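Local atomic coordinates of transketolase (Campylobacter jejuni, PDB entry 3L84), a protein that belongs to the thiamine diphosphate-dependent transketolase family and forms a dimer whose subunits each combine two cofactor-binding-type domains with a C-terminal domain. Residues 461-466 with 583-588; 560-565 with 589-594; 440-445 with 470-475; 417-422 with 455-460. All blocks are in the same frame, centred on the assembly; numbering follows the deposited sequence.

Interaction 1 (461-466 with 583-588)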
loop_
_atom_site.group_PDB
_atom_site.type_symbol
_atom_site.label_atom_id
_atom_site.label_comp_id
_atom_site.label_asym_id
_atom_site.label_seq_id
_atom_site.Cartn_x
_atom_site.Cartn_y
_atom_site.Cartn_z
ATOM N N THR A 461 -5.805 3.799 -10.839
ATOM C CA THR A 461 -4.798 2.817 -10.466
ATOM C C THR A 461 -5.137 1.431 -10.971
ATOM O O THR A 461 -4.301 0.794 -11.617
ATOM C CB THR A 461 -4.612 2.750 -8.969
ATOM O OG1 THR A 461 -4.152 4.027 -8.500
ATOM C CG2 THR A 461 -3.652 1.651 -8.530
ATOM N N PHE A 462 -6.347 0.959 -10.687
ATOM C CA PHE A 462 -6.714 -0.383 -11.086
ATOM C C PHE A 462 -6.854 -0.530 -12.597
ATOM O O PHE A 462 -6.468 -1.566 -13.142
ATOM C CB PHE A 462 -7.933 -0.891 -10.289
ATOM C CG PHE A 462 -7.530 -1.472 -9.006
ATOM C CD1 PHE A 462 -7.196 -0.697 -7.946
ATOM C CD2 PHE A 462 -7.468 -2.863 -8.895
ATOM C CE1 PHE A 462 -6.698 -1.317 -6.739
ATOM C CE2 PHE A 462 -7.040 -3.448 -7.737
ATOM C CZ PHE A 462 -6.614 -2.689 -6.695
ATOM N N ARG A 463 -7.336 0.485 -13.287
ATOM C CA ARG A 463 -7.392 0.431 -14.732
ATOM C C ARG A 463 -6.010 0.441 -15.329
ATOM O O ARG A 463 -5.772 -0.292 -16.312
ATOM C CB ARG A 463 -8.218 1.570 -15.285
ATOM C CG ARG A 463 -9.691 1.407 -14.967
ATOM C CD ARG A 463 -10.453 2.625 -15.392
ATOM N NE ARG A 463 -11.897 2.444 -15.238
ATOM C CZ ARG A 463 -12.759 3.433 -15.253
ATOM N NH1 ARG A 463 -12.339 4.689 -15.281
ATOM N NH2 ARG A 463 -14.062 3.158 -15.128
ATOM N N ALA A 464 -5.050 1.167 -14.760
ATOM C CA ALA A 464 -3.703 1.230 -15.304
ATOM C C ALA A 464 -2.911 -0.049 -15.049
ATOM O O ALA A 464 -1.988 -0.358 -15.802
ATOM C CB ALA A 464 -2.947 2.405 -14.725
HETATM N N MSE A 465 -3.184 -0.774 -13.971
HETATM C CA MSE A 465 -2.504 -2.018 -13.672
HETATM C C MSE A 465 -2.808 -3.075 -14.739
HETATM O O MSE A 465 -3.975 -3.436 -14.958
HETATM C CB MSE A 465 -2.935 -2.517 -12.297
HETATM C CG MSE A 465 -2.257 -3.843 -11.915
HETATM SE SE MSE A 465 -2.556 -4.419 -10.081
HETATM C CE MSE A 465 -4.371 -3.741 -9.755
ATOM N N PRO A 466 -1.773 -3.618 -15.377
ATOM C CA PRO A 466 -2.026 -4.692 -16.332
ATOM C C PRO A 466 -2.671 -5.928 -15.730
ATOM O O PRO A 466 -2.543 -6.181 -14.527
ATOM C CB PRO A 466 -0.618 -5.004 -16.876
ATOM C CG PRO A 466 0.137 -3.729 -16.688
ATOM C CD PRO A 466 -0.361 -3.197 -15.387
ATOM N N GLY A 583 -17.429 11.881 -20.966
ATOM C CA GLY A 583 -17.298 10.861 -19.925
ATOM C C GLY A 583 -17.676 11.418 -18.573
ATOM O O GLY A 583 -17.317 12.572 -18.267
ATOM N N VAL A 584 -18.442 10.681 -17.779
ATOM C CA VAL A 584 -18.943 11.140 -16.511
ATOM C C VAL A 584 -18.706 10.065 -15.439
ATOM O O VAL A 584 -19.237 8.957 -15.511
ATOM C CB VAL A 584 -20.455 11.426 -16.614
ATOM C CG1 VAL A 584 -20.963 11.971 -15.291
ATOM C CG2 VAL A 584 -20.781 12.383 -17.804
ATOM N N GLU A 585 -17.881 10.387 -14.440
ATOM C CA GLU A 585 -17.555 9.460 -13.369
ATOM C C GLU A 585 -17.225 10.254 -12.112
ATOM O O GLU A 585 -16.552 11.252 -12.185
ATOM C CB GLU A 585 -16.346 8.577 -13.724
ATOM C CG GLU A 585 -16.631 7.443 -14.674
ATOM C CD GLU A 585 -15.484 6.444 -14.810
ATOM O OE1 GLU A 585 -14.269 6.796 -14.660
ATOM O OE2 GLU A 585 -15.800 5.302 -15.144
ATOM N N ALA A 586 -17.622 9.722 -10.967
ATOM C CA ALA A 586 -17.276 10.295 -9.663
ATOM C C ALA A 586 -15.883 9.810 -9.265
ATOM O O ALA A 586 -15.692 8.997 -8.352
ATOM C CB ALA A 586 -18.321 9.937 -8.589
ATOM N N ALA A 587 -14.906 10.293 -10.006
ATOM C CA ALA A 587 -13.497 9.858 -9.889
ATOM C C ALA A 587 -12.662 10.851 -10.645
ATOM O O ALA A 587 -13.180 11.596 -11.482
ATOM C CB ALA A 587 -13.321 8.449 -10.476
ATOM N N HIS A 588 -11.361 10.839 -10.405
ATOM C CA HIS A 588 -10.416 11.637 -11.220
ATOM C C HIS A 588 -9.840 10.646 -12.163
ATOM O O HIS A 588 -8.847 9.970 -11.827
ATOM C CB HIS A 588 -9.314 12.206 -10.354
ATOM C CG HIS A 588 -8.427 13.143 -11.078
ATOM N ND1 HIS A 588 -7.137 13.349 -10.675
ATOM C CD2 HIS A 588 -8.654 14.001 -12.106
ATOM C CE1 HIS A 588 -6.583 14.254 -11.461
ATOM N NE2 HIS A 588 -7.466 14.654 -12.350
#
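The guanidinium of Arg463 and the carboxylate of Glu585 meet edge to edge and nearly coplanar (17°), with the carboxylate at the rim of the guanidinium and not over its face. The result is an end-on bidentate salt bridge. It joins helix 458-464 of the pyrimidine-binding domain to the end of strand 580-584 in the transketolase C-terminal domain. Arg463 NH2 reaches Glu585 OE2 at 2.8 Å along an almost straight N-H line (175°), and NH1 takes Glu585 OE1 at 2.9 Å. Each oxygen uses its syn lone pair. The two side chains come from opposite directions: the arginine chain is extended from CG to NE and carries its charge well clear of the helix, while Glu585 is extended beyond CG to meet it.

Both groups are buried, and each has further polar partners. Ser533 OG bonds to Glu585 OE2 and Ser589 OG to Glu585 OE1; Arg463 NH1 makes a second salt bridge with Glu591. This shared network probably keeps both groups charged and limits rotation of their planes. Just after Glu585 the backbone folds into an inverse gamma turn centred on Ala586, where Ala587 N makes a weak bond of 2.9 Å back to Glu585 O.

Interaction 2 (560-565 with 589-594)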
loop_
_atom_site.group_PDB
_atom_site.type_symbol
_atom_site.label_atom_id
_atom_site.label_comp_id
_atom_site.label_asym_id
_atom_site.label_seq_id
_atom_site.Cartn_x
_atom_site.Cartn_y
_atom_site.Cartn_z
ATOM N N PRO A 560 -19.204 -0.586 -17.821
ATOM C CA PRO A 560 -18.847 -1.313 -16.623
ATOM C C PRO A 560 -17.399 -1.754 -16.585
ATOM O O PRO A 560 -16.910 -2.030 -15.494
ATOM C CB PRO A 560 -19.828 -2.498 -16.640
ATOM C CG PRO A 560 -20.211 -2.649 -18.068
ATOM C CD PRO A 560 -20.296 -1.244 -18.573
ATOM N N CYS A 561 -16.710 -1.883 -17.721
ATOM C CA CYS A 561 -15.312 -2.305 -17.687
ATOM C C CYS A 561 -14.495 -1.638 -18.796
ATOM O O CYS A 561 -14.552 -2.021 -19.959
ATOM C CB CYS A 561 -15.208 -3.823 -17.727
ATOM S SG CYS A 561 -13.494 -4.386 -17.563
ATOM N N PHE A 562 -13.687 -0.663 -18.414
ATOM C CA PHE A 562 -12.784 0.075 -19.341
ATOM C C PHE A 562 -11.845 -0.880 -20.081
ATOM O O PHE A 562 -11.680 -0.758 -21.310
ATOM C CB PHE A 562 -12.011 1.111 -18.504
ATOM C CG PHE A 562 -11.104 2.047 -19.268
ATOM C CD1 PHE A 562 -11.505 3.334 -19.550
ATOM C CD2 PHE A 562 -9.848 1.678 -19.611
ATOM C CE1 PHE A 562 -10.647 4.217 -20.206
ATOM C CE2 PHE A 562 -8.993 2.575 -20.291
ATOM C CZ PHE A 562 -9.425 3.815 -20.596
ATOM N N GLU A 563 -11.242 -1.825 -19.371
ATOM C CA GLU A 563 -10.255 -2.718 -19.982
ATOM C C GLU A 563 -10.867 -3.574 -21.085
ATOM O O GLU A 563 -10.243 -3.807 -22.118
ATOM C CB GLU A 563 -9.608 -3.610 -18.934
ATOM C CG GLU A 563 -8.858 -2.826 -17.889
ATOM C CD GLU A 563 -9.630 -2.511 -16.599
ATOM O OE1 GLU A 563 -10.889 -2.496 -16.594
ATOM O OE2 GLU A 563 -8.955 -2.389 -15.552
ATOM N N LEU A 564 -12.096 -4.046 -20.886
ATOM C CA LEU A 564 -12.752 -4.802 -21.934
ATOM C C LEU A 564 -13.108 -3.922 -23.100
ATOM O O LEU A 564 -13.010 -4.357 -24.247
ATOM C CB LEU A 564 -14.014 -5.528 -21.434
ATOM C CG LEU A 564 -13.787 -6.684 -20.497
ATOM C CD1 LEU A 564 -15.142 -7.212 -19.984
ATOM C CD2 LEU A 564 -12.971 -7.766 -21.148
ATOM N N PHE A 565 -13.503 -2.685 -22.847
ATOM C CA PHE A 565 -13.829 -1.770 -23.938
ATOM C C PHE A 565 -12.616 -1.520 -24.837
ATOM O O PHE A 565 -12.732 -1.412 -26.070
ATOM C CB PHE A 565 -14.448 -0.460 -23.407
ATOM C CG PHE A 565 -15.041 0.413 -24.451
ATOM C CD1 PHE A 565 -15.736 -0.103 -25.538
ATOM C CD2 PHE A 565 -14.984 1.789 -24.291
ATOM C CE1 PHE A 565 -16.293 0.734 -26.477
ATOM C CE2 PHE A 565 -15.571 2.626 -25.222
ATOM C CZ PHE A 565 -16.221 2.114 -26.322
ATOM N N SER A 589 -10.508 10.513 -13.296
ATOM C CA SER A 589 -10.251 9.442 -14.276
ATOM C C SER A 589 -9.938 10.031 -15.692
ATOM O O SER A 589 -10.686 9.973 -16.675
ATOM C CB SER A 589 -11.319 8.335 -14.227
ATOM O OG SER A 589 -12.628 8.877 -14.107
ATOM N N ASN A 590 -8.731 10.582 -15.793
ATOM C CA ASN A 590 -8.242 11.127 -17.019
ATOM C C ASN A 590 -8.049 10.074 -18.096
ATOM O O ASN A 590 -8.007 10.402 -19.268
ATOM C CB ASN A 590 -6.915 11.883 -16.829
ATOM C CG ASN A 590 -7.081 13.287 -16.254
ATOM O OD1 ASN A 590 -6.182 13.789 -15.551
ATOM N ND2 ASN A 590 -8.153 13.946 -16.587
ATOM N N GLU A 591 -7.954 8.797 -17.734
ATOM C CA GLU A 591 -7.922 7.750 -18.739
ATOM C C GLU A 591 -9.143 7.759 -19.644
ATOM O O GLU A 591 -9.092 7.229 -20.757
ATOM C CB GLU A 591 -7.718 6.371 -18.090
ATOM C CG GLU A 591 -8.862 5.871 -17.200
ATOM C CD GLU A 591 -8.822 6.323 -15.755
ATOM O OE1 GLU A 591 -8.015 7.191 -15.374
ATOM O OE2 GLU A 591 -9.651 5.805 -14.976
ATOM N N LEU A 592 -10.256 8.331 -19.176
ATOM C CA LEU A 592 -11.439 8.440 -20.015
ATOM C C LEU A 592 -11.217 9.250 -21.273
ATOM O O LEU A 592 -11.963 9.050 -22.232
ATOM C CB LEU A 592 -12.594 9.018 -19.224
ATOM C CG LEU A 592 -13.228 8.167 -18.123
ATOM C CD1 LEU A 592 -14.468 8.870 -17.556
ATOM C CD2 LEU A 592 -13.623 6.841 -18.617
ATOM N N TYR A 593 -10.199 10.097 -21.314
ATOM C CA TYR A 593 -9.898 10.805 -22.561
ATOM C C TYR A 593 -9.458 9.889 -23.691
ATOM O O TYR A 593 -9.444 10.320 -24.829
ATOM C CB TYR A 593 -8.837 11.876 -22.304
ATOM C CG TYR A 593 -9.309 13.132 -21.583
ATOM C CD1 TYR A 593 -10.115 14.070 -22.251
ATOM C CD2 TYR A 593 -9.003 13.365 -20.279
ATOM C CE1 TYR A 593 -10.540 15.236 -21.613
ATOM C CE2 TYR A 593 -9.433 14.535 -19.639
ATOM C CZ TYR A 593 -10.181 15.464 -20.326
ATOM O OH TYR A 593 -10.598 16.602 -19.668
ATOM N N LYS A 594 -9.136 8.612 -23.438
ATOM C CA LYS A 594 -8.918 7.655 -24.511
ATOM C C LYS A 594 -10.164 7.569 -25.397
ATOM O O LYS A 594 -10.041 7.400 -26.617
ATOM C CB LYS A 594 -8.527 6.304 -23.945
ATOM C CG LYS A 594 -8.236 5.289 -24.984
ATOM C CD LYS A 594 -7.590 4.036 -24.429
ATOM C CE LYS A 594 -7.350 3.022 -25.553
ATOM N NZ LYS A 594 -6.441 1.907 -25.128
#
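Phe562 carries the whole contact, and the residues it meets, Glu591, Leu592 and Lys594, all lie on the 3-10 segment 590-594. The aromatic contact comes first: Glu591 CG sits over one face of the Phe562 ring in a CH-pi interaction, 4.2 Å from the ring centroid and 26° off its normal. Chi1 of Glu591 (66°) puts CG over the ring, and a bend at chi2 then turns the carboxylate, 79° from the ring plane, off toward Ser460 and Arg463.

Apolar packing follows. Leu592 CD2 comes up at the ring's edge, 4.2 Å from Phe562 CD1, and Lys594 CD approaches Phe562 CZ at 4.3 Å; the lysine ends in a salt bridge with Glu566. One backbone polar atom also touches the ring, as Glu591 O lies 3.4 Å from Phe562 CE1.

No hydrogen bond crosses between the segments. Within 560-565, Cys561 SG accepts a weak bond from Leu564 N at 3.6 Å, capping the start of the helix. Phe562 of helix 562-566 thus packs against the 3-10 segment in the connection between parallel strands 580-584 and 598-600 of the transketolase C-terminal domain.

Interaction 3 (440-445 with 470-475)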
loop_
_atom_site.group_PDB
_atom_site.type_symbol
_atom_site.label_atom_id
_atom_site.label_comp_id
_atom_site.label_asym_id
_atom_site.label_seq_id
_atom_site.Cartn_x
_atom_site.Cartn_y
_atom_site.Cartn_z
ATOM N N THR A 440 -16.087 -2.041 -1.898
ATOM C CA THR A 440 -17.319 -1.304 -1.748
ATOM C C THR A 440 -17.017 0.136 -1.368
ATOM O O THR A 440 -15.847 0.541 -1.209
ATOM C CB THR A 440 -18.278 -1.949 -0.740
ATOM O OG1 THR A 440 -17.812 -1.733 0.599
ATOM C CG2 THR A 440 -18.432 -3.443 -1.004
ATOM N N HIS A 441 -18.035 0.963 -1.290
ATOM C CA HIS A 441 -17.892 2.351 -0.854
ATOM C C HIS A 441 -17.023 3.091 -1.851
ATOM O O HIS A 441 -16.018 3.715 -1.537
ATOM C CB HIS A 441 -17.368 2.410 0.574
ATOM C CG HIS A 441 -18.350 1.914 1.586
ATOM N ND1 HIS A 441 -18.859 0.632 1.565
ATOM C CD2 HIS A 441 -18.922 2.536 2.641
ATOM C CE1 HIS A 441 -19.709 0.490 2.572
ATOM N NE2 HIS A 441 -19.784 1.640 3.222
ATOM N N ASP A 442 -17.467 3.091 -3.097
ATOM C CA ASP A 442 -16.583 3.452 -4.227
ATOM C C ASP A 442 -16.387 4.915 -4.536
ATOM O O ASP A 442 -15.607 5.200 -5.432
ATOM C CB ASP A 442 -17.078 2.779 -5.516
ATOM C CG ASP A 442 -18.363 3.370 -6.072
ATOM O OD1 ASP A 442 -19.244 3.739 -5.291
ATOM O OD2 ASP A 442 -18.504 3.365 -7.321
ATOM N N SER A 443 -17.031 5.832 -3.837
ATOM C CA SER A 443 -16.984 7.217 -4.266
ATOM C C SER A 443 -17.319 8.168 -3.132
ATOM O O SER A 443 -17.544 7.773 -1.994
ATOM C CB SER A 443 -17.954 7.459 -5.429
ATOM O OG SER A 443 -19.280 7.545 -4.928
ATOM N N ILE A 444 -17.389 9.450 -3.470
ATOM C CA ILE A 444 -17.905 10.503 -2.574
ATOM C C ILE A 444 -19.299 10.189 -2.057
ATOM O O ILE A 444 -19.709 10.794 -1.068
ATOM C CB ILE A 444 -17.931 11.888 -3.273
ATOM C CG1 ILE A 444 -18.569 11.845 -4.684
ATOM C CG2 ILE A 444 -16.512 12.449 -3.370
ATOM C CD1 ILE A 444 -19.024 13.238 -5.219
ATOM N N GLY A 445 -20.021 9.245 -2.665
ATOM C CA GLY A 445 -21.297 8.782 -2.136
ATOM C C GLY A 445 -21.199 8.172 -0.747
ATOM O O GLY A 445 -22.215 8.025 -0.046
ATOM N N THR A 470 -11.429 -4.287 -14.181
ATOM C CA THR A 470 -11.964 -3.456 -13.115
ATOM C C THR A 470 -13.433 -3.223 -13.467
ATOM O O THR A 470 -13.754 -2.376 -14.314
ATOM C CB THR A 470 -11.218 -2.135 -12.969
ATOM O OG1 THR A 470 -9.810 -2.436 -12.817
ATOM C CG2 THR A 470 -11.670 -1.330 -11.745
ATOM N N PHE A 471 -14.335 -3.940 -12.819
ATOM C CA PHE A 471 -15.769 -3.817 -13.081
ATOM C C PHE A 471 -16.403 -2.814 -12.151
ATOM O O PHE A 471 -16.188 -2.876 -10.938
ATOM C CB PHE A 471 -16.471 -5.144 -12.901
ATOM C CG PHE A 471 -16.098 -6.175 -13.908
ATOM C CD1 PHE A 471 -16.599 -6.116 -15.188
ATOM C CD2 PHE A 471 -15.224 -7.194 -13.583
ATOM C CE1 PHE A 471 -16.288 -7.101 -16.117
ATOM C CE2 PHE A 471 -14.920 -8.164 -14.531
ATOM C CZ PHE A 471 -15.458 -8.086 -15.772
ATOM N N ARG A 472 -17.188 -1.885 -12.680
ATOM C CA ARG A 472 -17.919 -0.902 -11.865
ATOM C C ARG A 472 -19.389 -0.947 -12.319
ATOM O O ARG A 472 -19.844 -0.108 -13.102
ATOM C CB ARG A 472 -17.300 0.466 -11.961
ATOM C CG ARG A 472 -17.894 1.489 -11.074
ATOM C CD ARG A 472 -17.058 2.785 -10.978
ATOM N NE ARG A 472 -17.646 3.751 -10.032
ATOM C CZ ARG A 472 -18.284 4.867 -10.333
ATOM N NH1 ARG A 472 -18.389 5.319 -11.562
ATOM N NH2 ARG A 472 -18.767 5.576 -9.333
ATOM N N PRO A 473 -20.150 -1.937 -11.835
ATOM C CA PRO A 473 -21.490 -2.167 -12.373
ATOM C C PRO A 473 -22.460 -1.077 -11.958
ATOM O O PRO A 473 -22.389 -0.553 -10.843
ATOM C CB PRO A 473 -21.889 -3.514 -11.770
ATOM C CG PRO A 473 -21.076 -3.623 -10.546
ATOM C CD PRO A 473 -19.744 -3.003 -10.890
ATOM N N ALA A 474 -23.370 -0.723 -12.861
ATOM C CA ALA A 474 -24.378 0.271 -12.581
ATOM C C ALA A 474 -25.616 -0.314 -11.932
ATOM O O ALA A 474 -26.407 0.444 -11.335
ATOM C CB ALA A 474 -24.764 0.987 -13.849
ATOM N N ASP A 475 -25.786 -1.618 -11.962
ATOM C CA ASP A 475 -26.975 -2.253 -11.353
ATOM C C ASP A 475 -26.665 -3.708 -11.114
ATOM O O ASP A 475 -25.569 -4.173 -11.424
ATOM C CB ASP A 475 -28.272 -2.024 -12.184
ATOM C CG ASP A 475 -28.346 -2.793 -13.480
ATOM O OD1 ASP A 475 -27.446 -3.587 -13.814
ATOM O OD2 ASP A 475 -29.402 -2.639 -14.166
#
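Asp442 and Arg472 meet through a single carboxylate oxygen. Arg472 runs extended from CG as far as NE; there chi4, at -106°, swings the guanidinium across the line of the chain and presents the NE/NH2 edge to the aspartate. Asp442 answers with CG tucked between its own backbone N and carbonyl carbon (chi1 72°), which sends the short side chain toward the arginine at about a right angle to it. Arg472 grips Asp442 OD2 side-on with two nitrogens, NE at 2.9 Å and NH2 at 3.0 Å. Neither bond is straight, as expected when two donors of one group share one acceptor. NE comes in nearly along the C-O axis of Asp442 OD2, whereas NH2 arrives from above the carboxylate plane. Both bonds stay close to the guanidinium plane, and the two flat groups are inclined by 37°.

The pair links the C-terminal ends of two strands of the parallel sheet in the pyrimidine-binding domain, 436-440 and edge strand 469-471, across strand 493-496, which lies between them and whose Val496 touches both side chains. Arg472 is also tied to residues beyond the sheet, its NH2 forming a salt bridge with Glu536 and its NH1 a hydrogen bond with Ser533.

Next to the aspartate, Ser443 CB approaches the guanidinium obliquely, 4.4 Å from Arg472 NH2. Ser443 OG accepts from Gly445 N at 2.9 Å, an ST turn that shapes the chain as it enters the following 3-10 segment.

Interaction 4 (417-422 with 455-460)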
loop_
_atom_site.group_PDB
_atom_site.type_symbol
_atom_site.label_atom_id
_atom_site.label_comp_id
_atom_site.label_asym_id
_atom_site.label_seq_id
_atom_site.Cartn_x
_atom_site.Cartn_y
_atom_site.Cartn_z
ATOM N N PHE A 417 -9.267 1.596 0.787
ATOM C CA PHE A 417 -8.253 0.754 1.402
ATOM C C PHE A 417 -7.710 -0.303 0.478
ATOM O O PHE A 417 -6.818 -1.079 0.868
ATOM C CB PHE A 417 -8.723 0.199 2.770
ATOM C CG PHE A 417 -9.156 1.242 3.689
ATOM C CD1 PHE A 417 -8.476 2.474 3.734
ATOM C CD2 PHE A 417 -10.280 1.067 4.466
ATOM C CE1 PHE A 417 -8.896 3.518 4.576
ATOM C CE2 PHE A 417 -10.704 2.133 5.310
ATOM C CZ PHE A 417 -10.028 3.322 5.326
ATOM N N SER A 418 -8.150 -0.304 -0.781
ATOM C CA SER A 418 -7.435 -1.042 -1.820
ATOM C C SER A 418 -5.964 -0.624 -1.838
ATOM O O SER A 418 -5.087 -1.416 -2.179
ATOM C CB SER A 418 -8.040 -0.831 -3.208
ATOM O OG SER A 418 -7.906 0.498 -3.653
ATOM N N GLU A 419 -5.698 0.620 -1.463
ATOM C CA GLU A 419 -4.308 1.112 -1.501
ATOM C C GLU A 419 -3.434 0.387 -0.503
ATOM O O GLU A 419 -2.217 0.293 -0.717
ATOM C CB GLU A 419 -4.242 2.613 -1.295
ATOM C CG GLU A 419 -5.014 3.354 -2.362
ATOM C CD GLU A 419 -4.683 4.811 -2.525
ATOM O OE1 GLU A 419 -4.315 5.470 -1.522
ATOM O OE2 GLU A 419 -4.789 5.303 -3.657
ATOM N N TYR A 420 -3.994 -0.113 0.590
ATOM C CA TYR A 420 -3.206 -0.889 1.559
ATOM C C TYR A 420 -2.806 -2.226 0.999
ATOM O O TYR A 420 -1.783 -2.768 1.473
ATOM C CB TYR A 420 -3.989 -1.103 2.864
ATOM C CG TYR A 420 -3.999 0.038 3.862
ATOM C CD1 TYR A 420 -4.610 1.238 3.606
ATOM C CD2 TYR A 420 -3.453 -0.145 5.138
ATOM C CE1 TYR A 420 -4.651 2.250 4.552
ATOM C CE2 TYR A 420 -3.484 0.865 6.103
ATOM C CZ TYR A 420 -4.098 2.058 5.815
ATOM O OH TYR A 420 -4.135 3.071 6.786
ATOM N N LEU A 421 -3.547 -2.784 0.045
ATOM C CA LEU A 421 -3.279 -4.125 -0.504
ATOM C C LEU A 421 -2.750 -4.136 -1.936
ATOM O O LEU A 421 -2.480 -5.216 -2.505
ATOM C CB LEU A 421 -4.481 -5.080 -0.329
ATOM C CG LEU A 421 -5.808 -4.643 -0.956
ATOM C CD1 LEU A 421 -5.802 -4.637 -2.493
ATOM C CD2 LEU A 421 -6.931 -5.563 -0.441
ATOM N N LYS A 422 -2.599 -2.959 -2.558
ATOM C CA LYS A 422 -2.221 -2.856 -3.969
ATOM C C LYS A 422 -0.958 -3.660 -4.322
ATOM O O LYS A 422 -0.946 -4.291 -5.370
ATOM C CB LYS A 422 -2.107 -1.383 -4.355
ATOM C CG LYS A 422 -1.557 -1.076 -5.760
ATOM C CD LYS A 422 -2.413 -1.559 -6.892
ATOM C CE LYS A 422 -1.771 -1.245 -8.247
ATOM N NZ LYS A 422 -0.577 -2.128 -8.471
ATOM N N PRO A 455 -12.949 7.490 -2.236
ATOM C CA PRO A 455 -12.062 7.260 -3.352
ATOM C C PRO A 455 -12.122 8.358 -4.406
ATOM O O PRO A 455 -13.160 8.999 -4.597
ATOM C CB PRO A 455 -12.576 5.945 -3.945
ATOM C CG PRO A 455 -13.244 5.276 -2.826
ATOM C CD PRO A 455 -13.894 6.377 -2.044
ATOM N N ILE A 456 -10.972 8.628 -5.013
ATOM C CA ILE A 456 -10.862 9.599 -6.115
ATOM C C ILE A 456 -9.995 9.015 -7.223
ATOM O O ILE A 456 -10.408 8.978 -8.395
ATOM C CB ILE A 456 -10.266 10.968 -5.631
ATOM C CG1 ILE A 456 -11.124 11.625 -4.554
ATOM C CG2 ILE A 456 -10.031 11.904 -6.825
ATOM C CD1 ILE A 456 -12.476 12.173 -5.012
ATOM N N GLU A 457 -8.807 8.549 -6.870
ATOM C CA GLU A 457 -7.770 8.118 -7.818
ATOM C C GLU A 457 -7.655 6.598 -7.995
ATOM O O GLU A 457 -6.879 6.127 -8.836
ATOM C CB GLU A 457 -6.398 8.680 -7.420
ATOM C CG GLU A 457 -5.780 8.141 -6.150
ATOM C CD GLU A 457 -6.219 8.799 -4.836
ATOM O OE1 GLU A 457 -7.408 9.204 -4.671
ATOM O OE2 GLU A 457 -5.390 8.854 -3.889
ATOM N N GLN A 458 -8.411 5.831 -7.213
ATOM C CA GLN A 458 -8.219 4.388 -7.203
ATOM C C GLN A 458 -8.682 3.701 -8.468
ATOM O O GLN A 458 -8.099 2.685 -8.859
ATOM C CB GLN A 458 -8.865 3.785 -5.958
ATOM C CG GLN A 458 -8.165 4.169 -4.652
ATOM C CD GLN A 458 -8.378 5.618 -4.244
ATOM O OE1 GLN A 458 -9.441 6.182 -4.484
ATOM N NE2 GLN A 458 -7.397 6.218 -3.586
ATOM N N LEU A 459 -9.747 4.182 -9.093
ATOM C CA LEU A 459 -10.183 3.615 -10.360
ATOM C C LEU A 459 -9.063 3.740 -11.384
ATOM O O LEU A 459 -8.785 2.798 -12.146
ATOM C CB LEU A 459 -11.455 4.329 -10.795
ATOM C CG LEU A 459 -12.392 3.738 -11.798
ATOM C CD1 LEU A 459 -12.812 2.306 -11.394
ATOM C CD2 LEU A 459 -13.627 4.623 -11.881
ATOM N N SER A 460 -8.372 4.866 -11.434
ATOM C CA SER A 460 -7.250 5.047 -12.363
ATOM C C SER A 460 -6.149 4.020 -12.106
ATOM O O SER A 460 -5.575 3.464 -13.028
ATOM C CB SER A 460 -6.649 6.433 -12.290
ATOM O OG SER A 460 -7.520 7.433 -12.759
#
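Gln458 bends back at chi2 (72°), turning its amide toward Glu419, whose chain is extended beyond CG and approaches at about a right angle. The link between them is one hydrogen bond, Gln458 NE2 to Glu419 OE2, 2.8 Å long. The amide N-H comes from well above the carboxylate plane, 79° out of it, and the amide and carboxylate planes themselves stand 63° apart. At its other end the amide is held too: Gln458 OE1 accepts from Ile456 N at 2.9 Å, in the carbonyl plane, so a bond at each of its two polar atoms fixes the rotation of the amide. Ser418 OG packs against the aliphatic part of the glutamine, 3.8 Å from Gln458 CG, and that hydroxyl is hydrogen-bonded to Phe415 O.

Glu457 brings a second acid close, its OE2 3.6 Å from Glu419 OE2, with the carboxylate planes nearly perpendicular. Like charges this near would be costly alone, but Lys422 of the second subunit makes salt bridges to both oxygens, and Arg426 of that subunit adds one to Glu457 OE2. The buried acids thus form part of the dimer interface.

In the fold, the contact sets Ser418 and Glu419 of helix 418-431, which follows strand 408-414, against the start of helix 458-464. Ser418 also packs on Phe462 of the latter helix and on Phe439 of strand 436-440, beside the parallel sheet of the pyrimidine-binding domain.

Helix 458-464 is the common element: it supplies one side of interactions 4 and 1, whose centres are 10 Å apart, and leads into strand 469-471 of interaction 3. Interactions 3 and 4, about 12 Å apart, lie within the pyrimidine-binding domain, interaction 2 lies within the C-terminal domain, and interaction 1 joins the two. The centres of interactions 1 and 2 are about 7 Å apart; the two are in direct contact, and their segments alternate along the chain. Interaction 4 closes before interactions 1 and 2 open, while 3 alternates with both 4 and 1. Interactions 1, 2 and 4 also touch the second subunit, so the domain junction and the dimer interface are built side by side.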